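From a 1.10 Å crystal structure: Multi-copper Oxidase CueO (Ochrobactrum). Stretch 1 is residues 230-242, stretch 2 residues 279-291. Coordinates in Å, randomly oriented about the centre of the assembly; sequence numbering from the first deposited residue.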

# COMPACT_ATOMS: atom_id res chain seq x y z
N ALA A 230 4.97 3.58 8.76
CA ALA A 230 4.39 4.87 9.21
C ALA A 230 4.79 6.07 8.37
O ALA A 230 3.99 6.99 8.21
CB ALA A 230 4.72 5.15 10.66
N ARG A 231 6.03 6.10 7.90
CA ARG A 231 6.57 7.26 7.19
C ARG A 231 5.72 7.57 5.97
O ARG A 231 5.42 6.67 5.17
CB ARG A 231 7.98 6.97 6.74
CG ARG A 231 8.66 8.08 5.97
CD ARG A 231 10.12 7.80 5.69
NE ARG A 231 10.95 7.83 6.87
CZ ARG A 231 11.58 8.90 7.36
NH1 ARG A 231 11.45 10.08 6.75
NH2 ARG A 231 12.35 8.81 8.41
N ASN A 232 5.43 8.86 5.74
CA ASN A 232 4.89 9.35 4.48
C ASN A 232 6.05 9.81 3.61
O ASN A 232 7.02 10.43 4.09
CB ASN A 232 3.95 10.52 4.69
CG ASN A 232 2.77 10.15 5.55
OD1 ASN A 232 2.12 9.14 5.32
ND2 ASN A 232 2.48 10.98 6.57
N PHE A 233 5.99 9.48 2.31
CA PHE A 233 6.97 9.96 1.36
C PHE A 233 6.38 11.10 0.57
O PHE A 233 5.19 11.13 0.28
CB PHE A 233 7.43 8.82 0.43
CG PHE A 233 8.21 7.76 1.15
CD1 PHE A 233 9.54 7.89 1.42
CD2 PHE A 233 7.56 6.60 1.62
CE1 PHE A 233 10.25 6.93 2.10
CE2 PHE A 233 8.26 5.66 2.35
CZ PHE A 233 9.59 5.80 2.58
N HIS A 234 7.24 12.07 0.18
CA HIS A 234 6.80 13.24 -0.57
C HIS A 234 7.88 13.39 -1.66
O HIS A 234 8.91 14.05 -1.41
CB HIS A 234 6.71 14.48 0.33
CG HIS A 234 5.89 14.29 1.56
ND1 HIS A 234 4.50 14.34 1.57
CD2 HIS A 234 6.28 14.05 2.83
CE1 HIS A 234 4.08 14.12 2.82
NE2 HIS A 234 5.14 13.96 3.60
N VAL A 235 7.67 12.74 -2.79
CA VAL A 235 8.77 12.45 -3.70
C VAL A 235 8.83 13.39 -4.88
O VAL A 235 7.81 13.74 -5.48
CB VAL A 235 8.77 10.97 -4.19
CG1 VAL A 235 8.80 10.00 -3.03
CG2 VAL A 235 7.66 10.66 -5.10
N ARG A 236 10.05 13.75 -5.25
CA ARG A 236 10.31 14.51 -6.48
C ARG A 236 11.54 13.92 -7.12
O ARG A 236 12.33 13.23 -6.48
CB ARG A 236 10.52 16.03 -6.21
CG ARG A 236 11.78 16.34 -5.43
CD ARG A 236 12.18 17.79 -5.58
NE ARG A 236 13.32 18.14 -4.78
CZ ARG A 236 14.20 19.07 -5.05
NH1 ARG A 236 14.20 19.70 -6.21
NH2 ARG A 236 15.20 19.29 -4.19
N LEU A 237 11.78 14.35 -8.38
CA LEU A 237 13.10 14.16 -8.97
C LEU A 237 13.95 15.41 -8.74
O LEU A 237 13.44 16.51 -8.53
CB LEU A 237 12.97 13.87 -10.48
CG LEU A 237 12.43 12.45 -10.77
CD1 LEU A 237 11.95 12.09 -12.13
CD2 LEU A 237 13.29 11.33 -10.27
N SER A 238 15.26 15.21 -8.66
CA SER A 238 16.19 16.25 -8.25
C SER A 238 16.21 17.42 -9.25
O SER A 238 16.66 18.52 -8.84
CB SER A 238 17.57 15.68 -8.02
OG SER A 238 18.06 15.03 -9.14
N ASP A 239 15.83 17.22 -10.50
CA ASP A 239 15.69 18.31 -11.46
C ASP A 239 14.25 18.72 -11.66
O ASP A 239 13.93 19.45 -12.62
CB ASP A 239 16.37 17.96 -12.77
CG ASP A 239 15.76 16.82 -13.47
OD1 ASP A 239 14.70 16.25 -13.08
OD2 ASP A 239 16.41 16.43 -14.49
N ASN A 240 13.35 18.31 -10.77
CA ASN A 240 11.97 18.75 -10.81
C ASN A 240 11.19 18.37 -12.01
O ASN A 240 10.12 18.92 -12.25
CB ASN A 240 11.84 20.26 -10.52
CG ASN A 240 12.42 20.62 -9.17
OD1 ASN A 240 12.02 20.08 -8.12
ND2 ASN A 240 13.36 21.56 -9.19
N ARG A 241 11.64 17.37 -12.77
CA ARG A 241 10.85 16.97 -13.94
C ARG A 241 9.53 16.39 -13.51
O ARG A 241 9.39 15.79 -12.44
CB ARG A 241 11.66 16.05 -14.85
CG ARG A 241 11.89 14.66 -14.29
CD ARG A 241 12.71 13.79 -15.23
NE ARG A 241 14.09 14.25 -15.25
CZ ARG A 241 15.00 13.71 -16.00
NH1 ARG A 241 14.67 12.70 -16.80
NH2 ARG A 241 16.24 14.12 -15.87
N PRO A 242 8.51 16.55 -14.34
CA PRO A 242 7.17 16.14 -13.92
C PRO A 242 7.03 14.63 -13.78
O PRO A 242 7.62 13.85 -14.54
CB PRO A 242 6.26 16.67 -15.05
CG PRO A 242 7.12 17.06 -16.10
CD PRO A 242 8.48 17.26 -15.63
N GLY A 279 18.16 12.07 -21.54
CA GLY A 279 19.38 11.39 -21.18
C GLY A 279 20.13 11.77 -19.90
O GLY A 279 21.14 11.16 -19.58
N GLU A 280 19.64 12.75 -19.15
CA GLU A 280 20.32 13.18 -17.91
C GLU A 280 19.96 12.31 -16.68
O GLU A 280 18.72 12.02 -16.48
CB GLU A 280 19.92 14.63 -17.62
CG GLU A 280 20.28 15.61 -18.73
CD GLU A 280 21.81 15.72 -19.00
OE1 GLU A 280 22.61 15.38 -18.09
OE2 GLU A 280 22.24 16.14 -20.11
N ALA A 281 21.00 11.91 -15.87
CA ALA A 281 20.78 11.21 -14.60
C ALA A 281 20.06 12.09 -13.62
O ALA A 281 20.18 13.31 -13.68
CB ALA A 281 22.05 10.74 -13.95
N THR A 282 19.26 11.47 -12.72
CA THR A 282 18.48 12.24 -11.79
C THR A 282 18.20 11.40 -10.58
O THR A 282 18.10 10.17 -10.69
CB THR A 282 17.18 12.79 -12.40
OG1 THR A 282 16.51 13.65 -11.47
CG2 THR A 282 16.27 11.74 -12.89
N ASP A 283 18.08 12.06 -9.43
CA ASP A 283 17.82 11.35 -8.16
C ASP A 283 16.36 11.50 -7.75
O ASP A 283 15.76 12.55 -7.89
CB ASP A 283 18.72 11.92 -7.06
CG ASP A 283 20.20 11.67 -7.35
OD1 ASP A 283 20.55 10.63 -7.86
OD2 ASP A 283 21.01 12.57 -7.06
N LEU A 284 15.81 10.42 -7.19
CA LEU A 284 14.51 10.47 -6.51
C LEU A 284 14.75 10.84 -5.07
O LEU A 284 15.58 10.21 -4.39
CB LEU A 284 13.82 9.10 -6.61
CG LEU A 284 12.38 9.05 -6.15
CD1 LEU A 284 11.43 9.78 -7.09
CD2 LEU A 284 11.91 7.59 -5.98
N LEU A 285 14.06 11.89 -4.62
CA LEU A 285 14.20 12.49 -3.31
C LEU A 285 12.88 12.49 -2.57
O LEU A 285 11.82 12.49 -3.22
CB LEU A 285 14.65 13.96 -3.40
CG LEU A 285 15.92 14.19 -4.27
CD1 LEU A 285 16.19 15.71 -4.32
CD2 LEU A 285 17.12 13.51 -3.71
N THR A 286 12.91 12.52 -1.24
CA THR A 286 11.69 12.75 -0.46
C THR A 286 11.94 13.79 0.63
O THR A 286 12.99 13.77 1.27
CB THR A 286 11.20 11.44 0.26
OG1 THR A 286 9.98 11.73 0.98
CG2 THR A 286 12.24 10.78 1.13
N TYR A 287 10.92 14.59 0.93
CA TYR A 287 11.02 15.36 2.18
C TYR A 287 11.20 14.35 3.33
O TYR A 287 10.62 13.26 3.35
CB TYR A 287 9.78 16.18 2.47
CG TYR A 287 9.56 17.41 1.60
CD1 TYR A 287 10.57 18.29 1.29
CD2 TYR A 287 8.29 17.75 1.23
CE1 TYR A 287 10.35 19.44 0.59
CE2 TYR A 287 8.02 18.93 0.51
CZ TYR A 287 9.08 19.76 0.19
OH TYR A 287 8.83 20.92 -0.52
N GLY A 288 12.01 14.72 4.33
CA GLY A 288 12.32 13.83 5.44
C GLY A 288 11.27 13.81 6.51
O GLY A 288 11.41 13.00 7.45
N ASP A 289 10.29 14.69 6.43
CA ASP A 289 9.18 14.72 7.42
C ASP A 289 7.95 15.28 6.73
O ASP A 289 7.96 15.42 5.50
CB ASP A 289 9.62 15.49 8.65
CG ASP A 289 9.96 16.93 8.32
OD1 ASP A 289 9.30 17.50 7.44
OD2 ASP A 289 10.89 17.50 8.93
N ASP A 290 6.89 15.52 7.49
CA ASP A 290 5.62 16.00 6.96
C ASP A 290 5.49 17.53 7.01
O ASP A 290 4.40 18.06 6.75
CB ASP A 290 4.46 15.33 7.69
CG ASP A 290 4.36 13.85 7.37
OD1 ASP A 290 4.69 13.43 6.29
OD2 ASP A 290 3.95 13.07 8.23
N SER A 291 6.61 18.21 7.30
CA SER A 291 6.66 19.66 7.40
C SER A 291 7.69 20.26 6.44
O SER A 291 8.19 21.36 6.69
CB SER A 291 6.99 20.06 8.86
OG SER A 291 5.96 19.57 9.73
O HOH W 1 9.64 11.05 4.75
O HOH W 2 13.79 11.35 8.74
O HOH W 3 7.04 12.14 6.35
O HOH W 4 19.30 15.83 -13.11
O HOH W 5 16.78 11.55 -18.11

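The two stretches lie side by side as antiparallel strands, 233-237 against 282-287, with N-to-C directions 151° apart and axes approaching to 4.6 Å. The register follows from the CA spacing. R236 and L285 form a hydrogen-bonded pair, their CA atoms 5.4 Å apart, with R236 N donating to L285 O at 3.0 Å and L285 N to R236 O at 2.9 Å. The flanking non-hydrogen-bonded pairs are tighter, 4.4 Å between the CA atoms of V235 and T286 and 4.7 Å between those of L237 and L284. There the CA-H groups face carbonyls, as in V235 CA to L285 O at 3.1 Å and T286 CA to H234 O at 3.2 Å.

H234 has the most surface covered by the opposing stretch, 94 Å², and it is held through both backbone and ring. Its O accepts from Y287 N at 3.1 Å. Its N, however, donates to a side chain: H234 N to T286 OG1 is 2.9 Å with a nearly linear angle of 175°. T286 OG1 in turn donates to Y287 O at 2.9 Å, so the hydroxyl serves as acceptor across the strands and donor within its own. The imidazole reaches D290, NE2 donating to OD1 at 2.8 Å and 167°, with the carboxylate oxygen near the ring plane, where the nitrogen's proton lies. The same carboxylate receives N232, whose ND2 lies 3.0 Å from D290 OD2, while water 3 lies 2.7 Å from D290 OD1.

L285, with 83 Å² covered, shares a sheet face with R236. Its CD1 lies 3.7 Å from R236 NH2 and 3.9 Å from S238 CB, so the leucine packs against both an arginine end and a serine methylene. On the face carrying V235, L237, L284 and T286, L284 makes the apolar contacts: its CD1 is 4.1 Å from V235 CB and 4.0 Å from L237 CD2.

T282, with 74 Å² covered, points toward the type I turn, L237 to N240, that follows the strand 233-237, with N240 N donating to L237 O at 2.9 Å. Within that turn, S238 N donates to D283 O at 2.8 Å, and D283 N donates to S238 OG at 3.0 Å, extending the ladder by a side-chain hydroxyl. T282 CG2 sits over one face of the R241 guanidinium, 3.8 Å from NH2. That group also forms a salt bridge, R241 NH2 to D239 OD2 at 2.7 Å, and makes a weak bond from NH2 to E280 O at 3.3 Å.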